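Local coordinates for protein GTP pyrophosphokinase YjbM (Bacillus subtilis, PDB 5DEC) that synthesises the alarmone (p)ppGpp by transferring pyrophosphate from ATP to GTP or GDP, working as an allosterically regulated homotetramer of the RelA/SpoT family, at residues Arg15-Tyr20 against Lys55-Ile60; Arg21-Glu26 against Lys141-Glu146. One frame throughout, in Å; residues are numbered along the deposited sequence.

Contact 1 of 2, residues Arg15-Tyr20 against Lys55-Ile60; sequences RFLVPY and KPVASI
The backbone bond from Ile60 N to Pro56 O (2.9 Å) closes the first turn of helix 57-66, with Pro56 at its N-cap, and presents Ile60 to the same leucine that Val57 meets: Leu17, on helix 11-38. The two branches of Leu17 divide the work. The Leu17 side chain passes Val57 at a slant, its CD1 ending 3.9 Å from Val57 CG2. Leu17 and Ile60 instead run alongside in opposing directions, with Leu17 CD2 and Ile60 CD1 meeting at 3.9 Å. A chi1 of -65° sets CG of Leu17 beside the backbone N, and CD1 stands anti to CA (chi2 179°), which sends CD1 toward Val57 and leaves CD2 for Ile60. Leu17 CD1 also lies 4.3 Å from Lys55 O, where strand 49-54 gives way to helix 57-66; this strand-to-helix junction is part of the nucleotidyltransferase-like fold of RelA/SpoT synthetases. The polar end of Lys55 leads away from this apolar patch to a salt bridge with Asp79, a magnesium-binding residue; Lys55 and Ser59 both belong to the ATP site. Trp13, a turn before Leu17, packs on Val57 and Ile60, and Ile80 lies against Leu17 and Tyr20. Within helix 11-38, Tyr20 CE2 rests 3.8 Å above one face of the Phe16 ring, offset toward its rim, and Phe16 O lies in plane at the edge of the tyrosine ring.

Contact 2 of 2, residues Arg21-Glu26 against Lys141-Glu146; sequences RQAVEE and KHVLVE
Ala23 sets its methyl group over two valines of strand 139-151, and the closest approach is tight: Ala23 CB lies 3.5 Å from Val143 CG2. Val143 CG2 comes forward because a chi1 of -49° tucks it between the backbone N and the carbonyl carbon. Val145, two residues along on the same face of the strand, meets the alanine more loosely, its CG2 standing 4.2 Å from Ala23 CB, and fills out its surroundings with Leu27, Ala81 and Leu83. The short side chain lets the helix come down on the strand until the CA atoms of Ala23 and Val143 are 7.4 Å apart, and all three touching residues are buried. Beside this apolar spot the helix has a polar flank. Gln22 NE2 donates to Glu26 OE2 at 2.9 Å in a nearly straight bond (169°); Glu26 OE2 accepts through its anti lone pair and lies 6° out of the amide plane of Gln22. The same NE2 also bonds Val29 O of a neighbouring subunit, and Glu26 OE1 is hydrogen-bonded to Tyr132 OH, so this flank is closed in by strand 126-136 and the second subunit, with Glu26 buried. The solvent side lies on the strand, where Lys141 and His142 are exposed. Leu144 points away from the helix, and Glu146, the inferred proton acceptor, takes no part in this contact, its OE1 being bonded to Gln148 NE2. The N-terminal helix packs on one face of the mixed sheet through its central strand, which also carries Glu146, an arrangement consistent with the nucleotidyltransferase-like fold of RelA/SpoT synthetases.

In the fold
From the N terminus, helix 11-38 supplies the first segment of both contacts in direct succession, 15-20 and then 21-26. The chain next runs through strand 49-54 into helix 57-66, where contact 1 closes a loop of 34 intervening residues. It then passes strand 81-87, helix 90-102 and the strands 107-113 and 126-136 before strand 139-151 completes contact 2, with 114 residues between its segments. The two loops cross, since their segments alternate. Their centres are 11 Å apart, and they meet where Pro19 CB packs 3.8 Å from Lys141 CD. The N-terminal helix thus packs against the helix that carries ATP-site residues at one end and against the central sheet further along.

Contact 1 of 2, residues Arg15-Tyr20 against Lys55-Ile60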
loop_
_atom_site.group_PDB
_atom_site.type_symbol
_atom_site.label_atom_id
_atom_site.label_comp_id
_atom_site.label_asym_id
_atom_site.label_seq_id
_atom_site.Cartn_x
_atom_site.Cartn_y
_atom_site.Cartn_z
ATOM N N ARG B 15 -9.272 -4.014 20.712
ATOM C CA ARG B 15 -8.118 -4.738 21.214
ATOM C C ARG B 15 -8.273 -6.239 20.919
ATOM O O ARG B 15 -7.289 -6.918 20.633
ATOM C CB ARG B 15 -7.924 -4.454 22.718
ATOM C CG ARG B 15 -7.635 -5.648 23.615
ATOM C CD ARG B 15 -7.806 -5.278 25.099
ATOM N NE ARG B 15 -7.063 -4.065 25.452
ATOM C CZ ARG B 15 -7.583 -3.010 26.075
ATOM N NH1 ARG B 15 -8.859 -3.010 26.448
ATOM N NH2 ARG B 15 -6.822 -1.953 26.337
ATOM N N PHE B 16 -9.507 -6.737 20.958
ATOM C CA PHE B 16 -9.813 -8.135 20.621
ATOM C C PHE B 16 -9.551 -8.444 19.142
ATOM O O PHE B 16 -9.186 -9.557 18.782
ATOM C CB PHE B 16 -11.278 -8.440 20.952
ATOM C CG PHE B 16 -11.772 -9.778 20.445
ATOM C CD1 PHE B 16 -11.413 -10.956 21.081
ATOM C CD2 PHE B 16 -12.629 -9.848 19.356
ATOM C CE1 PHE B 16 -11.871 -12.177 20.619
ATOM C CE2 PHE B 16 -13.093 -11.066 18.894
ATOM C CZ PHE B 16 -12.713 -12.231 19.528
ATOM N N LEU B 17 -9.764 -7.456 18.289
ATOM C CA LEU B 17 -9.691 -7.670 16.850
ATOM C C LEU B 17 -8.294 -7.464 16.274
ATOM O O LEU B 17 -8.029 -7.846 15.129
ATOM C CB LEU B 17 -10.674 -6.737 16.148
ATOM C CG LEU B 17 -12.152 -7.004 16.446
ATOM C CD1 LEU B 17 -13.003 -5.993 15.712
ATOM C CD2 LEU B 17 -12.555 -8.418 16.032
ATOM N N VAL B 18 -7.409 -6.858 17.063
ATOM C CA VAL B 18 -6.046 -6.574 16.608
ATOM C C VAL B 18 -5.339 -7.815 16.028
ATOM O O VAL B 18 -4.809 -7.750 14.915
ATOM C CB VAL B 18 -5.178 -5.975 17.740
ATOM C CG1 VAL B 18 -3.721 -6.073 17.383
ATOM C CG2 VAL B 18 -5.556 -4.520 18.002
ATOM N N PRO B 19 -5.352 -8.953 16.749
ATOM C CA PRO B 19 -4.685 -10.121 16.152
ATOM C C PRO B 19 -5.337 -10.591 14.852
ATOM O O PRO B 19 -4.638 -11.093 13.970
ATOM C CB PRO B 19 -4.840 -11.213 17.215
ATOM C CG PRO B 19 -5.206 -10.500 18.466
ATOM C CD PRO B 19 -5.932 -9.274 18.065
ATOM N N TYR B 20 -6.658 -10.465 14.758
ATOM C CA TYR B 20 -7.367 -10.887 13.553
ATOM C C TYR B 20 -6.949 -10.031 12.376
ATOM O O TYR B 20 -6.722 -10.543 11.273
ATOM C CB TYR B 20 -8.882 -10.806 13.753
ATOM C CG TYR B 20 -9.383 -11.855 14.704
ATOM C CD1 TYR B 20 -9.706 -13.133 14.251
ATOM C CD2 TYR B 20 -9.499 -11.589 16.069
ATOM C CE1 TYR B 20 -10.160 -14.105 15.122
ATOM C CE2 TYR B 20 -9.952 -12.553 16.941
ATOM C CZ TYR B 20 -10.277 -13.808 16.468
ATOM O OH TYR B 20 -10.720 -14.769 17.342
ATOM N N LYS B 55 -14.344 -8.860 10.172
ATOM C CA LYS B 55 -15.761 -8.570 10.349
ATOM C C LYS B 55 -16.006 -7.387 11.287
ATOM O O LYS B 55 -15.435 -7.327 12.372
ATOM C CB LYS B 55 -16.465 -9.807 10.900
ATOM C CG LYS B 55 -17.856 -10.039 10.361
ATOM C CD LYS B 55 -18.225 -11.514 10.392
ATOM C CE LYS B 55 -19.170 -11.864 9.255
ATOM N NZ LYS B 55 -19.823 -13.187 9.472
ATOM N N PRO B 56 -16.843 -6.427 10.859
ATOM C CA PRO B 56 -17.186 -5.312 11.748
ATOM C C PRO B 56 -17.890 -5.823 13.007
ATOM O O PRO B 56 -18.590 -6.834 12.953
ATOM C CB PRO B 56 -18.110 -4.439 10.888
ATOM C CG PRO B 56 -17.813 -4.832 9.473
ATOM C CD PRO B 56 -17.452 -6.286 9.526
ATOM N N VAL B 57 -17.680 -5.136 14.121
ATOM C CA VAL B 57 -18.225 -5.530 15.413
ATOM C C VAL B 57 -19.736 -5.785 15.368
ATOM O O VAL B 57 -20.227 -6.768 15.927
ATOM C CB VAL B 57 -17.909 -4.464 16.469
ATOM C CG1 VAL B 57 -18.410 -4.903 17.831
ATOM C CG2 VAL B 57 -16.415 -4.219 16.517
ATOM N N ALA B 58 -20.461 -4.897 14.695
ATOM C CA ALA B 58 -21.903 -5.038 14.511
ATOM C C ALA B 58 -22.236 -6.375 13.858
ATOM O O ALA B 58 -23.154 -7.085 14.282
ATOM C CB ALA B 58 -22.449 -3.888 13.678
ATOM N N SER B 59 -21.493 -6.704 12.807
ATOM C CA SER B 59 -21.768 -7.906 12.044
ATOM C C SER B 59 -21.381 -9.147 12.841
ATOM O O SER B 59 -21.988 -10.201 12.673
ATOM C CB SER B 59 -21.027 -7.870 10.707
ATOM O OG SER B 59 -21.136 -9.117 10.041
ATOM N N ILE B 60 -20.377 -9.021 13.710
ATOM C CA ILE B 60 -20.005 -10.117 14.605
ATOM C C ILE B 60 -21.136 -10.373 15.596
ATOM O O ILE B 60 -21.571 -11.513 15.769
ATOM C CB ILE B 60 -18.698 -9.832 15.392
ATOM C CG1 ILE B 60 -17.496 -9.754 14.450
ATOM C CG2 ILE B 60 -18.438 -10.942 16.399
ATOM C CD1 ILE B 60 -16.198 -9.388 15.161
#

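Contact 2 of 2, residues Arg21-Glu26 against Lys141-Glu146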
loop_
_atom_site.group_PDB
_atom_site.type_symbol
_atom_site.label_atom_id
_atom_site.label_comp_id
_atom_site.label_asym_id
_atom_site.label_seq_id
_atom_site.Cartn_x
_atom_site.Cartn_y
_atom_site.Cartn_z
ATOM N N ARG B 21 -6.861 -8.721 12.593
ATOM C CA ARG B 21 -6.407 -7.819 11.536
ATOM C C ARG B 21 -4.986 -8.108 11.078
ATOM O O ARG B 21 -4.682 -8.039 9.881
ATOM C CB ARG B 21 -6.508 -6.357 11.981
ATOM C CG ARG B 21 -7.922 -5.882 12.114
ATOM C CD ARG B 21 -8.002 -4.383 12.339
ATOM N NE ARG B 21 -9.379 -4.032 12.646
ATOM C CZ ARG B 21 -9.820 -3.709 13.854
ATOM N NH1 ARG B 21 -8.986 -3.666 14.887
ATOM N NH2 ARG B 21 -11.104 -3.417 14.024
ATOM N N GLN B 22 -4.107 -8.396 12.030
ATOM C CA GLN B 22 -2.715 -8.678 11.694
ATOM C C GLN B 22 -2.613 -10.025 10.942
ATOM O O GLN B 22 -1.867 -10.154 9.978
ATOM C CB GLN B 22 -1.847 -8.670 12.964
ATOM C CG GLN B 22 -0.342 -8.938 12.722
ATOM C CD GLN B 22 0.346 -7.886 11.870
ATOM O OE1 GLN B 22 -0.095 -6.739 11.797
ATOM N NE2 GLN B 22 1.444 -8.269 11.227
ATOM N N ALA B 23 -3.384 -11.016 11.357
ATOM C CA ALA B 23 -3.384 -12.288 10.622
ATOM C C ALA B 23 -3.796 -12.083 9.164
ATOM O O ALA B 23 -3.173 -12.617 8.235
ATOM C CB ALA B 23 -4.305 -13.283 11.290
ATOM N N VAL B 24 -4.858 -11.311 8.966
ATOM C CA VAL B 24 -5.308 -10.984 7.607
ATOM C C VAL B 24 -4.234 -10.262 6.798
ATOM O O VAL B 24 -3.974 -10.623 5.648
ATOM C CB VAL B 24 -6.611 -10.148 7.658
ATOM C CG1 VAL B 24 -6.958 -9.580 6.280
ATOM C CG2 VAL B 24 -7.745 -11.023 8.184
ATOM N N GLU B 25 -3.570 -9.258 7.376
ATOM C CA GLU B 25 -2.532 -8.557 6.600
ATOM C C GLU B 25 -1.348 -9.468 6.239
ATOM O O GLU B 25 -0.732 -9.335 5.155
ATOM C CB GLU B 25 -2.000 -7.328 7.355
ATOM C CG GLU B 25 -3.021 -6.204 7.523
ATOM C CD GLU B 25 -3.755 -5.856 6.227
ATOM O OE1 GLU B 25 -3.109 -5.649 5.183
ATOM O OE2 GLU B 25 -4.994 -5.784 6.258
ATOM N N GLU B 26 -0.979 -10.357 7.156
ATOM C CA GLU B 26 0.133 -11.271 6.878
ATOM C C GLU B 26 -0.245 -12.245 5.770
ATOM O O GLU B 26 0.522 -12.467 4.849
ATOM C CB GLU B 26 0.552 -12.017 8.145
ATOM C CG GLU B 26 1.218 -11.073 9.173
ATOM C CD GLU B 26 1.778 -11.773 10.399
ATOM O OE1 GLU B 26 1.945 -13.016 10.376
ATOM O OE2 GLU B 26 2.055 -11.061 11.395
ATOM N N LYS B 141 -0.324 -16.710 19.272
ATOM C CA LYS B 141 -1.776 -16.806 19.332
ATOM C C LYS B 141 -2.276 -17.460 18.058
ATOM O O LYS B 141 -2.006 -16.976 16.956
ATOM C CB LYS B 141 -2.412 -15.427 19.516
ATOM C CG LYS B 141 -3.935 -15.451 19.613
ATOM C CD LYS B 141 -4.493 -14.041 19.726
ATOM C CE LYS B 141 -5.644 -13.953 20.721
ATOM N NZ LYS B 141 -6.617 -15.074 20.575
ATOM N N HIS B 142 -2.986 -18.572 18.194
ATOM C CA HIS B 142 -3.552 -19.223 17.022
ATOM C C HIS B 142 -4.912 -18.611 16.691
ATOM O O HIS B 142 -5.810 -18.589 17.527
ATOM C CB HIS B 142 -3.659 -20.732 17.241
ATOM C CG HIS B 142 -2.330 -21.409 17.353
ATOM N ND1 HIS B 142 -1.544 -21.326 18.485
ATOM C CD2 HIS B 142 -1.618 -22.135 16.459
ATOM C CE1 HIS B 142 -0.423 -21.993 18.293
ATOM N NE2 HIS B 142 -0.440 -22.492 17.066
ATOM N N VAL B 143 -5.047 -18.061 15.487
ATOM C CA VAL B 143 -6.325 -17.465 15.097
ATOM C C VAL B 143 -6.931 -18.160 13.886
ATOM O O VAL B 143 -6.227 -18.597 12.965
ATOM C CB VAL B 143 -6.206 -15.942 14.816
ATOM C CG1 VAL B 143 -5.471 -15.242 15.950
ATOM C CG2 VAL B 143 -5.527 -15.692 13.520
ATOM N N LEU B 144 -8.253 -18.287 13.924
ATOM C CA LEU B 144 -9.015 -18.881 12.839
ATOM C C LEU B 144 -9.199 -17.848 11.754
ATOM O O LEU B 144 -9.504 -16.687 12.037
ATOM C CB LEU B 144 -10.369 -19.378 13.330
ATOM C CG LEU B 144 -10.297 -20.558 14.277
ATOM C CD1 LEU B 144 -11.644 -20.781 14.944
ATOM C CD2 LEU B 144 -9.855 -21.778 13.479
ATOM N N VAL B 145 -8.960 -18.264 10.516
ATOM C CA VAL B 145 -9.132 -17.395 9.362
ATOM C C VAL B 145 -9.875 -18.165 8.289
ATOM O O VAL B 145 -9.437 -19.251 7.894
ATOM C CB VAL B 145 -7.791 -16.921 8.776
ATOM C CG1 VAL B 145 -8.029 -15.978 7.613
ATOM C CG2 VAL B 145 -6.908 -16.254 9.871
ATOM N N GLU B 146 -10.988 -17.619 7.817
ATOM C CA GLU B 146 -11.705 -18.255 6.714
ATOM C C GLU B 146 -11.101 -17.822 5.381
ATOM O O GLU B 146 -10.863 -16.640 5.156
ATOM C CB GLU B 146 -13.185 -17.896 6.733
ATOM C CG GLU B 146 -13.957 -18.527 5.577
ATOM C CD GLU B 146 -15.368 -17.970 5.463
ATOM O OE1 GLU B 146 -15.529 -16.914 4.809
ATOM O OE2 GLU B 146 -16.298 -18.565 6.044
#